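Local coordinates for glycosyl hydrolase family 62 protein (Coprinopsis cinerea, PDB 5B6T), which probably hydrolyses alpha-L-arabinofuranosidic linkages, releasing arabinose side groups from arabinoxylan in hemicellulose, at residues M128-I131 and I132-N135; V86-A90 and P91-W95; V252-T255 and G256-T260. All coordinates share one frame; numbering follows the deposited sequence.

Contact 1 of 3, residues M128-I131 and I132-N135; sequences MPAI and IRNN
Pro129 and Arg133 meet at the start of the short helix 130-135: Pro129 stands at the N-cap position and its O accepts the N-H of Arg133 at 3.0 Å, nearly straight at 172°, with a weak second bond from Ile132 N. The next bond along has the same i to i+4 spacing, Asn134 N to Ala130 O at 2.8 Å. Arg133 then turns back past Met128, its side chain running the opposite way, and gives NH1 to Met128 O at 3.0 Å; the acceptor lies at the guanidinium edge, close to its plane, while Ala130 CA sits over one face. One carbonyl thus ties the arginine to the residue preceding the cap. This helix belongs to the connection between strands 122-123 and 142-148, which belong to two successive sheets of what is, as in other family 62 enzymes, a five-bladed beta-propeller. On its inner side Ile132 splits its branches: CG2, anti to the backbone N, meets Met128 SD at 3.8 Å, whereas CD1 lies alongside Pro129 CD at 4.1 Å, and Trp141 and Tyr165 pack against the same side chain. An alanine here would remove both branches, which is likely to leave the methionine thioether and the proline ring without their apolar partner and open a gap beside Trp141. At the far end Asn135 uses ND2 as a side-chain donor to Ile131 O at 2.9 Å and 153°, on a lone pair in the carbonyl plane, a bond supplemented by the weak one from Asn135 N. Ile131 N is itself held by Glu180 OE2.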
ATOM      1  N   MET A 128     -11.973  17.253  -0.719  1.00 10.58           N
ATOM      2  CA  MET A 128     -10.653  17.286  -1.311  1.00 10.06           C
ATOM      3  C   MET A 128      -9.986  18.623  -1.010  1.00  9.44           C
ATOM      4  O   MET A 128     -10.539  19.665  -1.333  1.00  9.39           O
ATOM      5  CB  MET A 128     -10.720  17.072  -2.808  1.00 10.33           C
ATOM      6  CG  MET A 128      -9.361  16.833  -3.444  1.00 10.59           C
ATOM      7  SD  MET A 128      -9.391  16.543  -5.219  1.00 11.70           S
ATOM      8  CE  MET A 128     -10.358  15.023  -5.299  1.00 11.15           C
ATOM      9  N   PRO A 129      -8.802  18.596  -0.373  1.00  8.69           N
ATOM     10  CA  PRO A 129      -8.099  19.835  -0.079  1.00  8.77           C
ATOM     11  C   PRO A 129      -7.822  20.685  -1.305  1.00  8.45           C
ATOM     12  O   PRO A 129      -7.612  20.144  -2.395  1.00  8.38           O
ATOM     13  CB  PRO A 129      -6.787  19.354   0.548  1.00  9.15           C
ATOM     14  CG  PRO A 129      -7.153  18.051   1.199  1.00  8.99           C
ATOM     15  CD  PRO A 129      -8.140  17.417   0.248  1.00  9.20           C
ATOM     16  N   ALA A 130      -7.801  22.001  -1.106  1.00  8.22           N
ATOM     17  CA  ALA A 130      -7.587  22.925  -2.225  1.00  8.92           C
ATOM     18  C   ALA A 130      -6.325  22.616  -2.995  1.00  8.82           C
ATOM     19  O   ALA A 130      -6.341  22.626  -4.219  1.00  9.40           O
ATOM     20  CB  ALA A 130      -7.522  24.361  -1.742  1.00  9.31           C
ATOM     21  N   ILE A 131      -5.221  22.331  -2.311  1.00  8.68           N
ATOM     22  CA  ILE A 131      -3.975  22.095  -3.053  1.00  8.45           C
ATOM     23  C   ILE A 131      -4.083  20.874  -3.978  1.00  8.58           C
ATOM     24  O   ILE A 131      -3.436  20.790  -5.047  1.00  8.86           O
ATOM     25  CB  ILE A 131      -2.770  21.994  -2.085  1.00  8.86           C
ATOM     26  CG1 ILE A 131      -1.459  22.121  -2.843  1.00  9.10           C
ATOM     27  CG2 ILE A 131      -2.849  20.717  -1.266  1.00  8.68           C
ATOM     28  CD1 ILE A 131      -0.261  22.346  -1.949  1.00  9.74           C
ATOM     29  N   ILE A 132      -4.871  19.890  -3.551  1.00  7.75           N
ATOM     30  CA  ILE A 132      -5.057  18.691  -4.357  1.00  8.04           C
ATOM     31  C   ILE A 132      -6.002  18.981  -5.529  1.00  7.92           C
ATOM     32  O   ILE A 132      -5.712  18.642  -6.669  1.00  8.06           O
ATOM     33  CB  ILE A 132      -5.518  17.475  -3.493  1.00  7.92           C
ATOM     34  CG1 ILE A 132      -4.478  17.233  -2.396  1.00  8.06           C
ATOM     35  CG2 ILE A 132      -5.678  16.236  -4.365  1.00  8.43           C
ATOM     36  CD1 ILE A 132      -4.742  16.030  -1.508  1.00  8.15           C
ATOM     37  N   ARG A 133      -7.122  19.656  -5.266  1.00  8.54           N
ATOM     38  CA  ARG A 133      -8.002  20.073  -6.338  1.00  9.38           C
ATOM     39  C   ARG A 133      -7.247  20.902  -7.378  1.00  9.01           C
ATOM     40  O   ARG A 133      -7.503  20.818  -8.596  1.00  9.05           O
ATOM     41  CB  ARG A 133      -9.124  20.954  -5.809  1.00 10.42           C
ATOM     42  CG  ARG A 133     -10.076  20.271  -4.843  1.00 11.48           C
ATOM     43  CD  ARG A 133     -11.410  21.017  -4.655  1.00 12.97           C
ATOM     44  NE  ARG A 133     -11.284  22.447  -4.495  1.00 15.02           N
ATOM     45  CZ  ARG A 133     -11.135  23.100  -3.344  1.00 15.83           C
ATOM     46  NH1 ARG A 133     -11.061  22.468  -2.164  1.00 17.10           N
ATOM     47  NH2 ARG A 133     -11.032  24.418  -3.382  1.00 17.04           N
ATOM     48  N   ASN A 134      -6.332  21.738  -6.893  1.00  9.25           N
ATOM     49  CA  ASN A 134      -5.666  22.634  -7.812  1.00 10.19           C
ATOM     50  C   ASN A 134      -4.657  21.950  -8.731  1.00  9.76           C
ATOM     51  O   ASN A 134      -4.443  22.413  -9.871  1.00  9.99           O
ATOM     52  CB  ASN A 134      -5.027  23.773  -7.060  1.00 11.58           C
ATOM     53  CG  ASN A 134      -6.054  24.768  -6.554  1.00 13.23           C
ATOM     54  OD1 ASN A 134      -7.227  24.786  -6.999  1.00 16.69           O
ATOM     55  ND2 ASN A 134      -5.632  25.595  -5.612  1.00 15.22           N
ATOM     56  N   ASN A 135      -4.074  20.836  -8.273  1.00  8.90           N
ATOM     57  CA  ASN A 135      -2.957  20.172  -8.934  1.00  9.00           C
ATOM     58  C   ASN A 135      -3.250  18.781  -9.496  1.00  8.26           C
ATOM     59  O   ASN A 135      -2.399  18.206 -10.159  1.00  9.18           O
ATOM     60  CB  ASN A 135      -1.783  20.084  -7.949  1.00  9.28           C
ATOM     61  CG  ASN A 135      -1.145  21.420  -7.716  1.00  9.72           C
ATOM     62  OD1 ASN A 135      -0.520  21.967  -8.644  1.00 11.83           O
ATOM     63  ND2 ASN A 135      -1.325  21.988  -6.544  1.00 10.07           N
TER

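Contact 2 of 3, residues V86-A90 and P91-W95; sequences VFYFA and PQRLW
Tyr88 lies across Trp95 on the face of the hairpin that these two share, and its atoms map the contact in order. CB sits over the indole, 11° off the normal of the six-membered ring, a CH-pi contact in which Trp95 CZ3 is 3.8 Å from Tyr88 CB. With CG anti to the backbone N (chi1 -178°), the ring extends along the other strand. CD1 comes down on the indole face, 3.7 Å from Trp95 NE1, and gives a T-shaped (edge-to-face) pair with planes 59° apart. CE1 leaves the tryptophan for Arg93 C at 3.8 Å; CZ then comes near Arg93 CA, and OH ends 3.3 Å from Arg93 CA, beside the start of the arginine side chain. The other side of the sheet carries Phe89, whose ring has Pro91 CD over one face and Gln92 CD 3.5 Å from Phe89 CD2; Gln92 OE1 is fixed by Tyr96 OH. Beyond the segments His34 makes an edge-to-face pair with Trp95. In the backbone Phe89 N donates to Leu94 O at 2.8 Å, while Gln92 N to Phe89 O and Arg93 N to Ala90 O, both 3.1 Å, make the tight turn of the antiparallel beta hairpin 82-89 with 94-100. Arg93, in the left-handed backbone region, and Leu94 both lie opposite Phe89, the G1 beta bulge that closes this turn.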
ATOM      1  N   VAL A  86      -3.822  -1.102   6.999  1.00  6.14           N
ATOM      2  CA  VAL A  86      -4.171  -1.465   8.369  1.00  6.54           C
ATOM      3  C   VAL A  86      -3.024  -1.209   9.340  1.00  6.40           C
ATOM      4  O   VAL A  86      -1.871  -1.494   9.031  1.00  6.92           O
ATOM      5  CB  VAL A  86      -4.643  -2.952   8.481  1.00  6.62           C
ATOM      6  CG1 VAL A  86      -3.524  -3.946   8.175  1.00  6.62           C
ATOM      7  CG2 VAL A  86      -5.235  -3.227   9.867  1.00  7.09           C
ATOM      8  N   PHE A  87      -3.344  -0.738  10.537  1.00  6.69           N
ATOM      9  CA  PHE A  87      -2.336  -0.570  11.601  1.00  6.93           C
ATOM     10  C   PHE A  87      -3.052  -0.422  12.931  1.00  7.18           C
ATOM     11  O   PHE A  87      -4.239  -0.090  12.970  1.00  7.73           O
ATOM     12  CB  PHE A  87      -1.390   0.647  11.385  1.00  6.82           C
ATOM     13  CG  PHE A  87      -2.105   1.957  11.238  1.00  7.02           C
ATOM     14  CD1 PHE A  87      -2.347   2.764  12.347  1.00  7.54           C
ATOM     15  CD2 PHE A  87      -2.493   2.430   9.985  1.00  7.11           C
ATOM     16  CE1 PHE A  87      -3.023   3.959  12.222  1.00  7.40           C
ATOM     17  CE2 PHE A  87      -3.180   3.637   9.869  1.00  7.31           C
ATOM     18  CZ  PHE A  87      -3.393   4.411  10.980  1.00  7.32           C
ATOM     19  N   TYR A  88      -2.319  -0.646  14.010  1.00  7.59           N
ATOM     20  CA  TYR A  88      -2.869  -0.537  15.349  1.00  8.33           C
ATOM     21  C   TYR A  88      -2.467   0.797  15.905  1.00  8.18           C
ATOM     22  O   TYR A  88      -1.256   1.085  16.043  1.00  7.76           O
ATOM     23  CB  TYR A  88      -2.311  -1.665  16.218  1.00  9.35           C
ATOM     24  CG  TYR A  88      -2.821  -1.716  17.626  1.00 10.35           C
ATOM     25  CD1 TYR A  88      -4.128  -2.117  17.909  1.00 11.05           C
ATOM     26  CD2 TYR A  88      -1.976  -1.466  18.672  1.00 11.60           C
ATOM     27  CE1 TYR A  88      -4.590  -2.194  19.213  1.00 11.97           C
ATOM     28  CE2 TYR A  88      -2.421  -1.538  19.976  1.00 12.32           C
ATOM     29  CZ  TYR A  88      -3.724  -1.901  20.240  1.00 11.89           C
ATOM     30  OH  TYR A  88      -4.148  -2.026  21.561  1.00 14.59           O
ATOM     31  N   PHE A  89      -3.450   1.627  16.230  1.00  7.84           N
ATOM     32  CA  PHE A  89      -3.174   2.940  16.814  1.00  7.95           C
ATOM     33  C   PHE A  89      -3.154   2.770  18.319  1.00  8.49           C
ATOM     34  O   PHE A  89      -4.193   2.813  19.005  1.00  8.53           O
ATOM     35  CB  PHE A  89      -4.191   3.998  16.385  1.00  8.12           C
ATOM     36  CG  PHE A  89      -3.776   5.390  16.750  1.00  8.13           C
ATOM     37  CD1 PHE A  89      -2.760   6.014  16.055  1.00  8.03           C
ATOM     38  CD2 PHE A  89      -4.343   6.055  17.833  1.00  8.74           C
ATOM     39  CE1 PHE A  89      -2.331   7.270  16.397  1.00  7.86           C
ATOM     40  CE2 PHE A  89      -3.928   7.331  18.176  1.00  8.92           C
ATOM     41  CZ  PHE A  89      -2.924   7.936  17.473  1.00  8.57           C
ATOM     42  N   ALA A  90      -1.959   2.518  18.830  1.00  8.86           N
ATOM     43  CA  ALA A  90      -1.794   2.052  20.210  1.00  9.61           C
ATOM     44  C   ALA A  90      -2.384   2.989  21.262  1.00 10.29           C
ATOM     45  O   ALA A  90      -2.996   2.499  22.226  1.00 10.65           O
ATOM     46  CB  ALA A  90      -0.332   1.752  20.472  1.00  9.61           C
ATOM     47  N   PRO A  91      -2.267   4.314  21.084  1.00 10.09           N
ATOM     48  CA  PRO A  91      -2.830   5.195  22.144  1.00 10.28           C
ATOM     49  C   PRO A  91      -4.342   5.034  22.372  1.00 10.46           C
ATOM     50  O   PRO A  91      -4.823   5.273  23.478  1.00 11.62           O
ATOM     51  CB  PRO A  91      -2.484   6.593  21.635  1.00 10.37           C
ATOM     52  CG  PRO A  91      -1.222   6.384  20.842  1.00 10.69           C
ATOM     53  CD  PRO A  91      -1.426   5.080  20.140  1.00 10.56           C
ATOM     54  N   GLN A  92      -5.069   4.583  21.364  1.00  9.65           N
ATOM     55  CA  GLN A  92      -6.517   4.364  21.460  1.00  9.91           C
ATOM     56  C   GLN A  92      -6.910   2.915  21.593  1.00  9.53           C
ATOM     57  O   GLN A  92      -8.099   2.616  21.706  1.00  9.36           O
ATOM     58  CB  GLN A  92      -7.207   4.942  20.227  1.00  9.65           C
ATOM     59  CG  GLN A  92      -7.080   6.441  20.170  1.00  9.95           C
ATOM     60  CD  GLN A  92      -7.515   7.024  18.857  1.00 10.66           C
ATOM     61  OE1 GLN A  92      -8.121   6.338  18.044  1.00 10.75           O
ATOM     62  NE2 GLN A  92      -7.243   8.290  18.665  1.00 11.28           N
ATOM     63  N   ARG A  93      -5.927   2.020  21.488  1.00 10.19           N
ATOM     64  CA  ARG A  93      -6.185   0.575  21.556  1.00 11.29           C
ATOM     65  C   ARG A  93      -7.215   0.203  20.481  1.00 10.73           C
ATOM     66  O   ARG A  93      -8.139  -0.601  20.693  1.00 10.94           O
ATOM     67  CB  ARG A  93      -6.622   0.169  22.978  1.00 13.66           C
ATOM     68  CG  ARG A  93      -5.510   0.421  23.994  1.00 15.68           C
ATOM     69  CD  ARG A  93      -5.942   0.387  25.450  1.00 19.24           C
ATOM     70  NE  ARG A  93      -6.791  -0.748  25.761  1.00 22.48           N
ATOM     71  CZ  ARG A  93      -6.379  -1.947  26.184  1.00 26.59           C
ATOM     72  NH1 ARG A  93      -5.085  -2.237  26.349  1.00 27.91           N
ATOM     73  NH2 ARG A  93      -7.290  -2.885  26.423  1.00 29.79           N
ATOM     74  N   LEU A  94      -7.065   0.808  19.303  1.00 10.08           N
ATOM     75  CA  LEU A  94      -7.952   0.532  18.172  1.00  9.89           C
ATOM     76  C   LEU A  94      -7.108   0.293  16.926  1.00  8.93           C
ATOM     77  O   LEU A  94      -6.153   1.039  16.687  1.00  9.17           O
ATOM     78  CB  LEU A  94      -8.822   1.737  17.885  1.00 10.62           C
ATOM     79  CG  LEU A  94     -10.007   2.016  18.784  1.00 11.74           C
ATOM     80  CD1 LEU A  94     -10.628   3.296  18.274  1.00 11.73           C
ATOM     81  CD2 LEU A  94     -10.998   0.859  18.743  1.00 11.81           C
ATOM     82  N   TRP A  95      -7.494  -0.693  16.126  1.00  8.20           N
ATOM     83  CA  TRP A  95      -6.982  -0.839  14.779  1.00  7.96           C
ATOM     84  C   TRP A  95      -7.698   0.170  13.886  1.00  7.41           C
ATOM     85  O   TRP A  95      -8.902   0.459  14.049  1.00  7.07           O
ATOM     86  CB  TRP A  95      -7.201  -2.248  14.228  1.00  8.25           C
ATOM     87  CG  TRP A  95      -6.476  -3.323  14.953  1.00  8.67           C
ATOM     88  CD1 TRP A  95      -6.914  -4.010  16.027  1.00  9.43           C
ATOM     89  CD2 TRP A  95      -5.184  -3.853  14.628  1.00  8.61           C
ATOM     90  NE1 TRP A  95      -5.972  -4.943  16.410  1.00  9.82           N
ATOM     91  CE2 TRP A  95      -4.905  -4.869  15.562  1.00  9.24           C
ATOM     92  CE3 TRP A  95      -4.249  -3.578  13.625  1.00  8.80           C
ATOM     93  CZ2 TRP A  95      -3.720  -5.588  15.539  1.00  9.38           C
ATOM     94  CZ3 TRP A  95      -3.061  -4.313  13.597  1.00  8.90           C
ATOM     95  CH2 TRP A  95      -2.812  -5.297  14.563  1.00  9.40           C
TER

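Contact 3 of 3, residues V252-T255 and G256-T260; sequences VAFT and GNAWT
Phe254 and Ala258 make the central CH-pi contact: Ala258 CA stands over the middle of the phenyl ring, 13° off its normal, and Ala258 CB lies 3.6 Å from Phe254 CE1. The same face takes Trp259 N nearer the rim, so the backbone of the loop passes across the ring. Phe254 CG is anti to its own carbonyl carbon (chi1 -63°), a setting that brings the phenyl under the returning chain.

The aromatic contact is oblique. The Phe254 ring and the five-membered ring of Trp259 are inclined at 76°, neither stacked nor edge-to-face, and the approach is made by Phe254 CE2 to Trp259 CD1 at 3.5 Å. Among apolar contacts, Thr260 CG2 meets the phenyl at its edge, in plane, 4.0 Å from Phe254 CZ, and also covers the centre of the indole face, so this one methyl touches both aromatic rings.

Backbone carbonyl oxygens lie close to the Phe254 side chain, those of Asn257 and Thr260 obliquely to the ring: Gly256 O is 3.3 Å from Phe254 CB, Asn257 O is 3.7 Å from Phe254 CD2, and Thr260 O is 3.6 Å from Phe254 CZ.

The polar ends look elsewhere, Trp259 NE1 to Ser10 O and Thr260 OG1 to Asp262 O and Leu291 N. Strand 252-254 is an outermost strand of its sheet, parallel to strand 7-9, on which Phe254 touches Ser9; the loop after it turns back to lay Trp259 and Thr260 on Tyr288 of strand 285-290.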
ATOM      1  N   VAL A 252      14.019  -8.659 -10.208  1.00  8.55           N
ATOM      2  CA  VAL A 252      13.175  -9.697  -9.627  1.00  9.01           C
ATOM      3  C   VAL A 252      13.371 -11.015 -10.359  1.00  9.08           C
ATOM      4  O   VAL A 252      13.028 -11.145 -11.539  1.00  9.25           O
ATOM      5  CB  VAL A 252      11.693  -9.286  -9.686  1.00  9.51           C
ATOM      6  CG1 VAL A 252      10.782 -10.437  -9.297  1.00  9.82           C
ATOM      7  CG2 VAL A 252      11.449  -8.058  -8.795  1.00  9.65           C
ATOM      8  N   ALA A 253      13.996 -11.950  -9.648  1.00  8.52           N
ATOM      9  CA  ALA A 253      14.084 -13.340 -10.051  1.00  8.99           C
ATOM     10  C   ALA A 253      12.795 -14.032  -9.647  1.00  9.69           C
ATOM     11  O   ALA A 253      12.102 -13.572  -8.732  1.00  9.60           O
ATOM     12  CB  ALA A 253      15.266 -14.017  -9.353  1.00  8.82           C
ATOM     13  N   PHE A 254      12.521 -15.158 -10.308  1.00  9.93           N
ATOM     14  CA  PHE A 254      11.443 -16.050  -9.895  1.00  9.62           C
ATOM     15  C   PHE A 254      12.045 -17.442  -9.690  1.00  9.92           C
ATOM     16  O   PHE A 254      12.846 -17.889 -10.519  1.00  9.37           O
ATOM     17  CB  PHE A 254      10.363 -16.132 -10.977  1.00  9.94           C
ATOM     18  CG  PHE A 254       9.670 -14.826 -11.265  1.00 10.19           C
ATOM     19  CD1 PHE A 254      10.259 -13.876 -12.078  1.00 10.64           C
ATOM     20  CD2 PHE A 254       8.415 -14.560 -10.750  1.00 10.24           C
ATOM     21  CE1 PHE A 254       9.635 -12.676 -12.316  1.00 10.44           C
ATOM     22  CE2 PHE A 254       7.783 -13.372 -11.027  1.00 10.07           C
ATOM     23  CZ  PHE A 254       8.396 -12.420 -11.789  1.00 10.37           C
ATOM     24  N   THR A 255      11.632 -18.135  -8.629  1.00  9.41           N
ATOM     25  CA  THR A 255      12.031 -19.566  -8.449  1.00 10.22           C
ATOM     26  C   THR A 255      11.394 -20.378  -9.575  1.00 10.54           C
ATOM     27  O   THR A 255      11.998 -21.315 -10.098  1.00 10.66           O
ATOM     28  CB  THR A 255      11.650 -20.137  -7.068  1.00 10.76           C
ATOM     29  OG1 THR A 255      10.249 -19.953  -6.827  1.00 11.01           O
ATOM     30  CG2 THR A 255      12.440 -19.452  -5.972  1.00 11.04           C
ATOM     31  N   GLY A 256      10.166 -20.019  -9.927  1.00 10.43           N
ATOM     32  CA  GLY A 256       9.445 -20.592 -11.053  1.00 10.73           C
ATOM     33  C   GLY A 256       9.555 -19.729 -12.298  1.00 11.10           C
ATOM     34  O   GLY A 256      10.565 -19.062 -12.532  1.00 11.06           O
ATOM     35  N   ASN A 257       8.504 -19.721 -13.094  1.00 11.45           N
ATOM     36  CA  ASN A 257       8.524 -18.953 -14.332  1.00 12.70           C
ATOM     37  C   ASN A 257       8.141 -17.514 -14.024  1.00 12.36           C
ATOM     38  O   ASN A 257       7.401 -17.250 -13.060  1.00 13.75           O
ATOM     39  CB  ASN A 257       7.559 -19.538 -15.364  1.00 13.75           C
ATOM     40  CG  ASN A 257       7.888 -20.972 -15.703  1.00 15.23           C
ATOM     41  OD1 ASN A 257       8.994 -21.286 -16.146  1.00 14.90           O
ATOM     42  ND2 ASN A 257       6.916 -21.855 -15.496  1.00 16.96           N
ATOM     43  N   ALA A 258       8.609 -16.580 -14.844  1.00 12.10           N
ATOM     44  CA  ALA A 258       8.248 -15.174 -14.647  1.00 12.38           C
ATOM     45  C   ALA A 258       6.772 -14.951 -15.025  1.00 12.57           C
ATOM     46  O   ALA A 258       6.440 -14.953 -16.207  1.00 15.74           O
ATOM     47  CB  ALA A 258       9.144 -14.276 -15.468  1.00 12.53           C
ATOM     48  N   TRP A 259       5.889 -14.721 -14.055  1.00 10.37           N
ATOM     49  CA  TRP A 259       4.453 -14.620 -14.334  1.00  9.77           C
ATOM     50  C   TRP A 259       3.959 -13.187 -14.510  1.00  9.44           C
ATOM     51  O   TRP A 259       2.821 -12.934 -14.937  1.00  9.23           O
ATOM     52  CB  TRP A 259       3.685 -15.356 -13.250  1.00  9.77           C
ATOM     53  CG  TRP A 259       3.777 -14.725 -11.893  1.00  9.35           C
ATOM     54  CD1 TRP A 259       4.716 -14.966 -10.955  1.00  9.55           C
ATOM     55  CD2 TRP A 259       2.849 -13.786 -11.315  1.00  9.33           C
ATOM     56  NE1 TRP A 259       4.467 -14.209  -9.826  1.00  9.57           N
ATOM     57  CE2 TRP A 259       3.313 -13.490 -10.015  1.00  9.36           C
ATOM     58  CE3 TRP A 259       1.676 -13.168 -11.773  1.00  8.92           C
ATOM     59  CZ2 TRP A 259       2.645 -12.604  -9.157  1.00  9.50           C
ATOM     60  CZ3 TRP A 259       0.994 -12.309 -10.897  1.00  9.50           C
ATOM     61  CH2 TRP A 259       1.495 -12.028  -9.620  1.00  9.59           C
ATOM     62  N   THR A 260       4.817 -12.232 -14.177  1.00  9.01           N
ATOM     63  CA  THR A 260       4.478 -10.829 -14.291  1.00  9.02           C
ATOM     64  C   THR A 260       5.721 -10.059 -14.706  1.00  9.61           C
ATOM     65  O   THR A 260       6.830 -10.401 -14.293  1.00  9.87           O
ATOM     66  CB  THR A 260       3.914 -10.293 -12.948  1.00  8.90           C
ATOM     67  OG1 THR A 260       3.555  -8.915 -13.102  1.00  8.60           O
ATOM     68  CG2 THR A 260       4.918 -10.452 -11.805  1.00  9.00           C
TER

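How the contacts relate
Along the chain contact 2 comes first, then contact 1, then contact 3, all inside the family 62 range but none touching another. Contact 2 is a hairpin turn within the sheet of strands 82-89, 94-100, 104-109 and 122-123; contact 1 lies on the helix leading from that sheet to the next, with centres about 29 Å apart and nearest atoms about 17 Å. Contact 3 belongs to the sheet that combines strand 7-9 with strands from late in the chain. It lies on the opposite side of the chain's centre from both others, about 40 Å from contact 1 and about 36 Å from contact 2, centre to centre. The three are thus separate local packings at the periphery of the probable propeller: a helix, a hairpin turn and a loop after an edge strand.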